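Local coordinates for probable sugar kinase (Clostridium perfringens, PDB 3KZH), which probably phosphorylates a sugar as a pfkB-family carbohydrate kinase of the ribokinase clan and binds beta-D-glucopyranose, at residues 124-127 and 128-131; 288-292 and 293-297; 304-307 and 308-312. All coordinates share one frame; numbering follows the deposited sequence.

Contact 1. Residues 124-127 and 128-131; sequences TDFI and DSKR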
ATOM      1  N   THR A 124       2.068 -10.606  27.223  1.00 39.05           N
ATOM      2  CA  THR A 124       1.265 -10.355  28.420  1.00 39.75           C
ATOM      3  C   THR A 124       1.387  -8.945  29.000  1.00 39.59           C
ATOM      4  O   THR A 124       0.420  -8.425  29.562  1.00 39.49           O
ATOM      5  CB  THR A 124       1.567 -11.390  29.515  1.00 41.07           C
ATOM      6  OG1 THR A 124       2.974 -11.397  29.799  1.00 42.31           O
ATOM      7  CG2 THR A 124       1.133 -12.780  29.058  1.00 42.42           C
ATOM      8  N   ASP A 125       2.556  -8.323  28.831  1.00 40.62           N
ATOM      9  CA  ASP A 125       2.810  -6.955  29.315  1.00 42.53           C
ATOM     10  C   ASP A 125       1.913  -5.933  28.621  1.00 40.98           C
ATOM     11  O   ASP A 125       1.418  -4.993  29.260  1.00 39.70           O
ATOM     12  CB  ASP A 125       4.275  -6.563  29.108  1.00 45.56           C
ATOM     13  CG  ASP A 125       5.148  -6.909  30.292  1.00 48.94           C
ATOM     14  OD1 ASP A 125       4.973  -7.998  30.885  1.00 50.33           O
ATOM     15  OD2 ASP A 125       6.025  -6.085  30.629  1.00 52.92           O
ATOM     16  N   PHE A 126       1.680  -6.150  27.322  1.00 37.96           N
ATOM     17  CA  PHE A 126       0.822  -5.281  26.537  1.00 36.45           C
ATOM     18  C   PHE A 126      -0.646  -5.511  26.931  1.00 35.09           C
ATOM     19  O   PHE A 126      -1.391  -4.528  27.061  1.00 33.13           O
ATOM     20  CB  PHE A 126       1.077  -5.457  25.026  1.00 37.42           C
ATOM     21  CG  PHE A 126       0.420  -4.401  24.171  1.00 37.90           C
ATOM     22  CD1 PHE A 126       1.031  -3.144  24.006  1.00 38.77           C
ATOM     23  CD2 PHE A 126      -0.865  -4.611  23.623  1.00 39.11           C
ATOM     24  CE1 PHE A 126       0.371  -2.097  23.310  1.00 38.07           C
ATOM     25  CE2 PHE A 126      -1.541  -3.577  22.925  1.00 39.16           C
ATOM     26  CZ  PHE A 126      -0.919  -2.316  22.778  1.00 39.20           C
ATOM     27  N   ILE A 127      -1.048  -6.778  27.146  1.00 33.23           N
ATOM     28  CA  ILE A 127      -2.429  -7.100  27.570  1.00 33.15           C
ATOM     29  C   ILE A 127      -2.701  -6.384  28.892  1.00 33.69           C
ATOM     30  O   ILE A 127      -3.714  -5.704  29.016  1.00 32.51           O
ATOM     31  CB  ILE A 127      -2.700  -8.642  27.774  1.00 31.95           C
ATOM     32  CG1 ILE A 127      -2.899  -9.356  26.446  1.00 32.06           C
ATOM     33  CG2 ILE A 127      -4.035  -8.864  28.448  1.00 27.08           C
ATOM     34  CD1 ILE A 127      -2.397 -10.780  26.403  1.00 31.72           C
ATOM     35  N   ASP A 128      -1.752  -6.494  29.828  1.00 34.35           N
ATOM     36  CA  ASP A 128      -1.838  -5.868  31.153  1.00 34.31           C
ATOM     37  C   ASP A 128      -1.970  -4.349  31.104  1.00 33.79           C
ATOM     38  O   ASP A 128      -2.706  -3.775  31.905  1.00 32.53           O
ATOM     39  CB  ASP A 128      -0.622  -6.232  32.013  1.00 36.60           C
ATOM     40  CG  ASP A 128      -0.577  -7.704  32.393  1.00 38.62           C
ATOM     41  OD1 ASP A 128      -1.648  -8.344  32.494  1.00 39.96           O
ATOM     42  OD2 ASP A 128       0.545  -8.222  32.586  1.00 38.71           O
ATOM     43  N   SER A 129      -1.300  -3.711  30.139  1.00 32.51           N
ATOM     44  CA  SER A 129      -1.346  -2.254  29.998  1.00 33.56           C
ATOM     45  C   SER A 129      -2.696  -1.780  29.490  1.00 33.27           C
ATOM     46  O   SER A 129      -3.129  -0.669  29.795  1.00 33.09           O
ATOM     47  CB  SER A 129      -0.205  -1.740  29.088  1.00 34.45           C
ATOM     48  OG  SER A 129      -0.413  -2.002  27.704  1.00 34.89           O
ATOM     49  N   LYS A 130      -3.370  -2.662  28.756  1.00 34.51           N
ATOM     50  CA  LYS A 130      -4.679  -2.378  28.170  1.00 35.15           C
ATOM     51  C   LYS A 130      -5.808  -3.170  28.831  1.00 35.72           C
ATOM     52  O   LYS A 130      -6.886  -3.296  28.253  1.00 36.10           O
ATOM     53  CB  LYS A 130      -4.662  -2.683  26.662  1.00 34.59           C
ATOM     54  CG  LYS A 130      -3.641  -1.915  25.827  1.00 34.89           C
ATOM     55  CD  LYS A 130      -3.877  -0.417  25.852  1.00 35.40           C
ATOM     56  CE  LYS A 130      -3.047   0.293  24.810  1.00 34.35           C
ATOM     57  NZ  LYS A 130      -1.606  -0.043  24.889  1.00 38.85           N
ATOM     58  N   ARG A 131      -5.578  -3.653  30.056  1.00 36.41           N
ATOM     59  CA  ARG A 131      -6.568  -4.449  30.808  1.00 37.83           C
ATOM     60  C   ARG A 131      -7.945  -3.790  30.968  1.00 35.89           C
ATOM     61  O   ARG A 131      -8.971  -4.458  30.938  1.00 32.40           O
ATOM     62  CB  ARG A 131      -6.013  -4.829  32.189  1.00 41.74           C
ATOM     63  CG  ARG A 131      -5.629  -3.641  33.073  1.00 47.77           C
ATOM     64  CD  ARG A 131      -5.313  -4.066  34.480  1.00 51.99           C
ATOM     65  NE  ARG A 131      -6.512  -4.502  35.187  1.00 58.26           N
ATOM     66  CZ  ARG A 131      -6.638  -4.531  36.511  1.00 61.23           C
ATOM     67  NH1 ARG A 131      -5.636  -4.146  37.300  1.00 62.81           N
ATOM     68  NH2 ARG A 131      -7.781  -4.939  37.049  1.00 61.71           N
TER
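Asp128 N reaches back to Thr124 O (2.9 Å, 164° at the hydrogen), and Ser129 N does the same to Asp125 O, so residues 124-129 make one short helix. Phe126 O closes its end. It accepts Lys130 N at 3.2 Å and the hydroxyl Ser129 OG at 2.8 Å, both from the same face of the carbonyl plane. The OG lies between its own backbone N and carbonyl carbon (chi1 74°), which turns it back to the preceding turn. The same OG stands over one face of the Phe126 ring, offset toward the rim. Lys130 is where the chain leaves helical backbone angles, and it is also the N-cap residue of the next helix, 131-135. This helix-to-helix joint belongs to the alpha/beta body of the ribokinase-like fold. The Lys130 chain bends at chi2 and chi4 and curls back to the Phe126 ring. Its NZ comes obliquely to within 3.2 Å of Phe126 CZ, and Lys130 CG lies 3.9 Å from Phe126 CE2. On the inner side, Ile127 packs on Tyr152, Leu153 and Phe157 of helix 147-157. Asp128 OD1 is hydrogen-bonded to Tyr152 OH, and Arg131 forms a salt bridge with Glu135.

Contact 2. Residues 288-292 and 293-297; sequences ISHEE and TIHPD
His290 and His295 both carry CG anti to the backbone N (chi1 -157° and -162°), and this swings the two imidazoles together across the loop. They meet edge to face. The His290 edge points at the His295 face, with centroids 4.6 Å apart and planes at 55°. His290 CD2 is the touching atom. It sits over the centre of the His295 ring, 3.7 Å from His295 NE2. Pro296 adds a second contact to His290. Its CD lies over a face of the His290 ring, offset toward the rim, in a CH-pi contact 3.9 Å from the centroid.

Each ring is also held by its own segment. Glu292 N donates to His290 ND1 at 3.0 Å, close to the ring plane. Asp297 N does the same to His295 ND1 at 3.2 Å. Both ND1 atoms therefore act as acceptors, and these bonds help fix how the rings are turned. Midway round the loop, one water links Glu292 OE1 (2.5 Å) and Thr293 OG1 (3.2 Å). Glu292 also has a long, weak ion pair with Lys38. Ile294 packs on helix 44-54, and Pro296 O accepts from Arg54 of that helix.

The arrangement is a surface loop closed on itself by an inclined edge-to-face histidine pair. It joins helices 273-288 and 300-308 of the ribokinase-like fold, with the Thr293 side chain about 12 Å from the bound glucose.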
ATOM      1  N   ILE A 288     -21.717 -13.052   0.893  1.00 33.57           N
ATOM      2  CA  ILE A 288     -21.651 -14.276   0.095  1.00 36.04           C
ATOM      3  C   ILE A 288     -22.023 -14.040  -1.383  1.00 36.12           C
ATOM      4  O   ILE A 288     -21.553 -14.761  -2.260  1.00 33.23           O
ATOM      5  CB  ILE A 288     -22.503 -15.414   0.776  1.00 37.26           C
ATOM      6  CG1 ILE A 288     -21.677 -16.689   0.907  1.00 38.93           C
ATOM      7  CG2 ILE A 288     -23.838 -15.658   0.071  1.00 36.06           C
ATOM      8  CD1 ILE A 288     -22.271 -17.712   1.865  1.00 40.07           C
ATOM      9  N   SER A 289     -22.821 -12.998  -1.634  1.00 38.06           N
ATOM     10  CA  SER A 289     -23.277 -12.633  -2.978  1.00 41.39           C
ATOM     11  C   SER A 289     -22.310 -11.732  -3.750  1.00 42.60           C
ATOM     12  O   SER A 289     -22.607 -11.333  -4.877  1.00 43.95           O
ATOM     13  CB  SER A 289     -24.646 -11.949  -2.905  1.00 43.06           C
ATOM     14  OG  SER A 289     -24.533 -10.588  -2.500  1.00 44.28           O
ATOM     15  N   HIS A 290     -21.194 -11.370  -3.117  1.00 44.02           N
ATOM     16  CA  HIS A 290     -20.176 -10.512  -3.725  1.00 44.23           C
ATOM     17  C   HIS A 290     -18.872 -11.298  -3.840  1.00 44.79           C
ATOM     18  O   HIS A 290     -18.617 -12.197  -3.039  1.00 44.41           O
ATOM     19  CB  HIS A 290     -19.960  -9.254  -2.866  1.00 45.44           C
ATOM     20  CG  HIS A 290     -19.388  -8.091  -3.621  1.00 45.43           C
ATOM     21  ND1 HIS A 290     -18.037  -7.935  -3.839  1.00 45.47           N
ATOM     22  CD2 HIS A 290     -19.990  -7.038  -4.222  1.00 45.00           C
ATOM     23  CE1 HIS A 290     -17.832  -6.837  -4.546  1.00 44.82           C
ATOM     24  NE2 HIS A 290     -19.000  -6.274  -4.790  1.00 44.43           N
ATOM     25  N   GLU A 291     -18.061 -10.951  -4.841  1.00 46.11           N
ATOM     26  CA  GLU A 291     -16.768 -11.599  -5.083  1.00 47.42           C
ATOM     27  C   GLU A 291     -15.727 -11.237  -4.030  1.00 46.27           C
ATOM     28  O   GLU A 291     -14.831 -12.031  -3.727  1.00 46.78           O
ATOM     29  CB  GLU A 291     -16.228 -11.244  -6.476  1.00 50.69           C
ATOM     30  CG  GLU A 291     -16.853 -12.014  -7.644  1.00 55.61           C
ATOM     31  CD  GLU A 291     -16.455 -13.498  -7.708  1.00 57.65           C
ATOM     32  OE1 GLU A 291     -15.307 -13.850  -7.342  1.00 56.85           O
ATOM     33  OE2 GLU A 291     -17.303 -14.313  -8.143  1.00 58.45           O
ATOM     34  N   GLU A 292     -15.847 -10.028  -3.486  1.00 45.45           N
ATOM     35  CA  GLU A 292     -14.938  -9.553  -2.453  1.00 46.02           C
ATOM     36  C   GLU A 292     -15.377 -10.025  -1.067  1.00 45.02           C
ATOM     37  O   GLU A 292     -16.546 -10.355  -0.846  1.00 42.03           O
ATOM     38  CB  GLU A 292     -14.815  -8.022  -2.490  1.00 48.51           C
ATOM     39  CG  GLU A 292     -14.220  -7.443  -3.785  1.00 53.04           C
ATOM     40  CD  GLU A 292     -12.797  -7.913  -4.078  1.00 55.78           C
ATOM     41  OE1 GLU A 292     -11.917  -7.771  -3.201  1.00 57.28           O
ATOM     42  OE2 GLU A 292     -12.556  -8.418  -5.193  1.00 57.57           O
ATOM     43  N   THR A 293     -14.414 -10.040  -0.145  1.00 45.41           N
ATOM     44  CA  THR A 293     -14.608 -10.461   1.242  1.00 45.00           C
ATOM     45  C   THR A 293     -15.552  -9.567   2.050  1.00 43.90           C
ATOM     46  O   THR A 293     -16.077  -9.994   3.071  1.00 43.67           O
ATOM     47  CB  THR A 293     -13.252 -10.579   1.975  1.00 46.34           C
ATOM     48  OG1 THR A 293     -12.473  -9.397   1.742  1.00 46.25           O
ATOM     49  CG2 THR A 293     -12.478 -11.794   1.478  1.00 44.11           C
ATOM     50  N   ILE A 294     -15.695  -8.310   1.624  1.00 43.37           N
ATOM     51  CA  ILE A 294     -16.587  -7.326   2.256  1.00 43.29           C
ATOM     52  C   ILE A 294     -17.300  -6.581   1.123  1.00 41.16           C
ATOM     53  O   ILE A 294     -16.653  -6.135   0.174  1.00 41.21           O
ATOM     54  CB  ILE A 294     -15.810  -6.284   3.164  1.00 44.56           C
ATOM     55  CG1 ILE A 294     -15.346  -6.943   4.468  1.00 46.99           C
ATOM     56  CG2 ILE A 294     -16.715  -5.107   3.579  1.00 45.00           C
ATOM     57  CD1 ILE A 294     -13.920  -6.662   4.814  1.00 47.90           C
ATOM     58  N   HIS A 295     -18.626  -6.466   1.223  1.00 38.48           N
ATOM     59  CA  HIS A 295     -19.421  -5.753   0.222  1.00 38.50           C
ATOM     60  C   HIS A 295     -19.196  -4.251   0.443  1.00 37.93           C
ATOM     61  O   HIS A 295     -19.458  -3.740   1.537  1.00 35.16           O
ATOM     62  CB  HIS A 295     -20.910  -6.088   0.342  1.00 37.33           C
ATOM     63  CG  HIS A 295     -21.713  -5.738  -0.879  1.00 39.49           C
ATOM     64  ND1 HIS A 295     -21.683  -4.488  -1.460  1.00 41.73           N
ATOM     65  CD2 HIS A 295     -22.552  -6.483  -1.632  1.00 42.02           C
ATOM     66  CE1 HIS A 295     -22.468  -4.482  -2.523  1.00 41.63           C
ATOM     67  NE2 HIS A 295     -23.010  -5.677  -2.651  1.00 43.07           N
ATOM     68  N   PRO A 296     -18.701  -3.532  -0.595  1.00 38.03           N
ATOM     69  CA  PRO A 296     -18.422  -2.089  -0.548  1.00 37.89           C
ATOM     70  C   PRO A 296     -19.577  -1.189  -0.120  1.00 36.05           C
ATOM     71  O   PRO A 296     -19.352  -0.149   0.494  1.00 35.34           O
ATOM     72  CB  PRO A 296     -18.010  -1.777  -1.987  1.00 38.41           C
ATOM     73  CG  PRO A 296     -17.389  -3.035  -2.441  1.00 40.02           C
ATOM     74  CD  PRO A 296     -18.369  -4.053  -1.937  1.00 38.47           C
ATOM     75  N   ASP A 297     -20.805  -1.608  -0.418  1.00 35.46           N
ATOM     76  CA  ASP A 297     -21.977  -0.804  -0.088  1.00 36.67           C
ATOM     77  C   ASP A 297     -22.659  -1.143   1.212  1.00 34.45           C
ATOM     78  O   ASP A 297     -23.592  -0.444   1.609  1.00 34.26           O
ATOM     79  CB  ASP A 297     -23.011  -0.847  -1.218  1.00 39.94           C
ATOM     80  CG  ASP A 297     -22.465  -0.334  -2.532  1.00 43.09           C
ATOM     81  OD1 ASP A 297     -21.538   0.511  -2.526  1.00 44.44           O
ATOM     82  OD2 ASP A 297     -22.962  -0.798  -3.580  1.00 46.87           O
TER
HETATM   83  O   HOH W   1     -11.290  -9.063  -1.186  1.00 25.69           O

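Contact 3. Residues 304-307 and 308-312; sequences LAKL and EKTTW
Thr310 and Lys306 make the close polar contact here. Thr310 OG1 donates to Lys306 O at 2.6 Å, with OG1 tilted 30° from the plane of the carbonyl. The hydroxyl lies beside its own backbone N and anti to the carbonyl carbon (chi1 -58°), which directs it back at the last turn of the helix. Two residues earlier the main chain is still helical, and Glu308 N donates to Leu304 O at 3.2 Å. The Thr310 hydroxyl thus takes up a carbonyl in the last turn of helix 300-308, while the backbone turns off toward the next strand.

The apolar part of the contact faces helix 273-288. Trp312 folds back over the turn. Its indole has Thr310 CG2 over the centre of one face, 3.7 Å above the plane. Leu307 comes to the same ring system with one methyl, CD1, which lies 3.7 Å from Trp312 CZ2. The two side chains run at about a right angle to each other.

The other side is looser and faces solvent. Ala305, Glu308 and Lys309 are exposed there. Lys309 bends along its chain and lays CD 3.4 Å from Ala305 O, but its NZ ends 3.9 Å from that oxygen. The carboxylate of Glu308 leads away from the helix. The amines of Lys306 and Lys309 are 6.2 Å apart, NZ to NZ, without touching.

On helix 273-288, Leu304 touches Phe279, Leu307 and Trp312 meet Thr282, and Lys278 makes a cation-pi contact with the indole. Beyond the turn, Thr311 is hydrogen-bonded to Thr245, and Trp312 packs on Ile242 and Ala244 as strand 312-317 joins the edge of the large sheet beside strand 239-244.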
ATOM      1  N   LEU A 304     -30.861  -3.922   6.559  1.00 24.30           N
ATOM      2  CA  LEU A 304     -32.283  -3.830   6.905  1.00 28.05           C
ATOM      3  C   LEU A 304     -33.220  -3.928   5.693  1.00 28.19           C
ATOM      4  O   LEU A 304     -34.291  -4.525   5.787  1.00 28.62           O
ATOM      5  CB  LEU A 304     -32.575  -2.547   7.682  1.00 30.20           C
ATOM      6  CG  LEU A 304     -32.028  -2.397   9.108  1.00 33.54           C
ATOM      7  CD1 LEU A 304     -32.503  -1.066   9.684  1.00 33.59           C
ATOM      8  CD2 LEU A 304     -32.486  -3.534  10.002  1.00 33.88           C
ATOM      9  N   ALA A 305     -32.780  -3.394   4.552  1.00 29.54           N
ATOM     10  CA  ALA A 305     -33.554  -3.426   3.301  1.00 30.67           C
ATOM     11  C   ALA A 305     -33.624  -4.842   2.733  1.00 31.77           C
ATOM     12  O   ALA A 305     -34.661  -5.237   2.198  1.00 30.45           O
ATOM     13  CB  ALA A 305     -32.950  -2.474   2.263  1.00 28.28           C
ATOM     14  N   LYS A 306     -32.531  -5.600   2.872  1.00 33.20           N
ATOM     15  CA  LYS A 306     -32.474  -6.984   2.392  1.00 35.77           C
ATOM     16  C   LYS A 306     -33.184  -7.932   3.359  1.00 37.61           C
ATOM     17  O   LYS A 306     -33.732  -8.939   2.929  1.00 39.07           O
ATOM     18  CB  LYS A 306     -31.033  -7.445   2.151  1.00 35.98           C
ATOM     19  CG  LYS A 306     -30.923  -8.597   1.141  1.00 38.46           C
ATOM     20  CD  LYS A 306     -29.859  -9.609   1.519  1.00 39.70           C
ATOM     21  CE  LYS A 306     -29.798 -10.765   0.540  1.00 40.83           C
ATOM     22  NZ  LYS A 306     -29.398 -10.324  -0.819  1.00 44.09           N
ATOM     23  N   LEU A 307     -33.196  -7.583   4.648  1.00 39.43           N
ATOM     24  CA  LEU A 307     -33.860  -8.365   5.699  1.00 41.84           C
ATOM     25  C   LEU A 307     -35.387  -8.359   5.511  1.00 42.59           C
ATOM     26  O   LEU A 307     -36.044  -9.374   5.746  1.00 41.79           O
ATOM     27  CB  LEU A 307     -33.487  -7.802   7.089  1.00 42.41           C
ATOM     28  CG  LEU A 307     -34.212  -8.246   8.374  1.00 43.35           C
ATOM     29  CD1 LEU A 307     -33.853  -9.668   8.710  1.00 42.09           C
ATOM     30  CD2 LEU A 307     -33.875  -7.328   9.534  1.00 42.72           C
ATOM     31  N   GLU A 308     -35.926  -7.219   5.066  1.00 44.74           N
ATOM     32  CA  GLU A 308     -37.368  -7.047   4.829  1.00 46.89           C
ATOM     33  C   GLU A 308     -37.820  -7.849   3.606  1.00 44.52           C
ATOM     34  O   GLU A 308     -38.862  -8.498   3.634  1.00 44.23           O
ATOM     35  CB  GLU A 308     -37.709  -5.558   4.625  1.00 51.64           C
ATOM     36  CG  GLU A 308     -39.213  -5.223   4.717  1.00 60.24           C
ATOM     37  CD  GLU A 308     -39.558  -3.814   4.233  1.00 64.01           C
ATOM     38  OE1 GLU A 308     -39.238  -2.830   4.942  1.00 66.07           O
ATOM     39  OE2 GLU A 308     -40.165  -3.693   3.147  1.00 66.01           O
ATOM     40  N   LYS A 309     -36.972  -7.844   2.575  1.00 42.74           N
ATOM     41  CA  LYS A 309     -37.185  -8.526   1.299  1.00 40.42           C
ATOM     42  C   LYS A 309     -36.904 -10.033   1.287  1.00 39.26           C
ATOM     43  O   LYS A 309     -37.106 -10.687   0.258  1.00 38.89           O
ATOM     44  CB  LYS A 309     -36.336  -7.834   0.217  1.00 41.75           C
ATOM     45  CG  LYS A 309     -37.053  -6.684  -0.488  1.00 44.01           C
ATOM     46  CD  LYS A 309     -36.191  -5.445  -0.785  1.00 45.92           C
ATOM     47  CE  LYS A 309     -35.206  -5.619  -1.935  1.00 45.70           C
ATOM     48  NZ  LYS A 309     -33.887  -6.156  -1.490  1.00 46.95           N
ATOM     49  N   THR A 310     -36.476 -10.587   2.424  1.00 38.15           N
ATOM     50  CA  THR A 310     -36.142 -12.014   2.512  1.00 37.39           C
ATOM     51  C   THR A 310     -37.255 -12.916   3.058  1.00 37.32           C
ATOM     52  O   THR A 310     -37.941 -12.577   4.025  1.00 37.93           O
ATOM     53  CB  THR A 310     -34.806 -12.237   3.328  1.00 36.62           C
ATOM     54  OG1 THR A 310     -33.735 -11.517   2.706  1.00 35.10           O
ATOM     55  CG2 THR A 310     -34.395 -13.714   3.376  1.00 33.49           C
ATOM     56  N   THR A 311     -37.418 -14.066   2.404  1.00 37.36           N
ATOM     57  CA  THR A 311     -38.387 -15.085   2.802  1.00 38.22           C
ATOM     58  C   THR A 311     -37.588 -16.132   3.584  1.00 37.70           C
ATOM     59  O   THR A 311     -36.598 -16.675   3.074  1.00 37.34           O
ATOM     60  CB  THR A 311     -39.092 -15.716   1.569  1.00 38.36           C
ATOM     61  OG1 THR A 311     -39.890 -14.714   0.925  1.00 37.81           O
ATOM     62  CG2 THR A 311     -40.002 -16.887   1.982  1.00 38.19           C
ATOM     63  N   TRP A 312     -38.032 -16.404   4.812  1.00 37.22           N
ATOM     64  CA  TRP A 312     -37.356 -17.346   5.701  1.00 37.94           C
ATOM     65  C   TRP A 312     -38.053 -18.682   5.951  1.00 37.93           C
ATOM     66  O   TRP A 312     -39.278 -18.781   5.912  1.00 38.21           O
ATOM     67  CB  TRP A 312     -37.095 -16.695   7.079  1.00 38.38           C
ATOM     68  CG  TRP A 312     -36.428 -15.325   7.071  1.00 39.67           C
ATOM     69  CD1 TRP A 312     -37.056 -14.113   7.079  1.00 38.91           C
ATOM     70  CD2 TRP A 312     -35.020 -15.045   7.055  1.00 39.65           C
ATOM     71  NE1 TRP A 312     -36.133 -13.093   7.061  1.00 39.38           N
ATOM     72  CE2 TRP A 312     -34.874 -13.631   7.048  1.00 39.80           C
ATOM     73  CE3 TRP A 312     -33.859 -15.845   7.045  1.00 38.68           C
ATOM     74  CZ2 TRP A 312     -33.609 -12.997   7.024  1.00 40.03           C
ATOM     75  CZ3 TRP A 312     -32.589 -15.212   7.021  1.00 38.75           C
ATOM     76  CH2 TRP A 312     -32.485 -13.802   7.010  1.00 38.84           C
TER

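How the contacts relate
All three contacts are local and lie at the surface; Ile127 of contact 1 is their one buried residue. Contacts 1 and 3 each sit at the end of a helix, where a side-chain hydroxyl grips a carbonyl. In contact 2 the two segments meet by ring packing, with direct hydrogen bonds only inside each segment. Contacts 2 and 3 are close, with centres about 17 Å apart, and border the two ends of helix 300-308. Both also adjoin helix 273-288. Contact 1 lies on the opposite side of the chain's centre, about 35 Å from contact 2 and about 42 Å from contact 3, centre to centre, and packs on helix 147-157 instead.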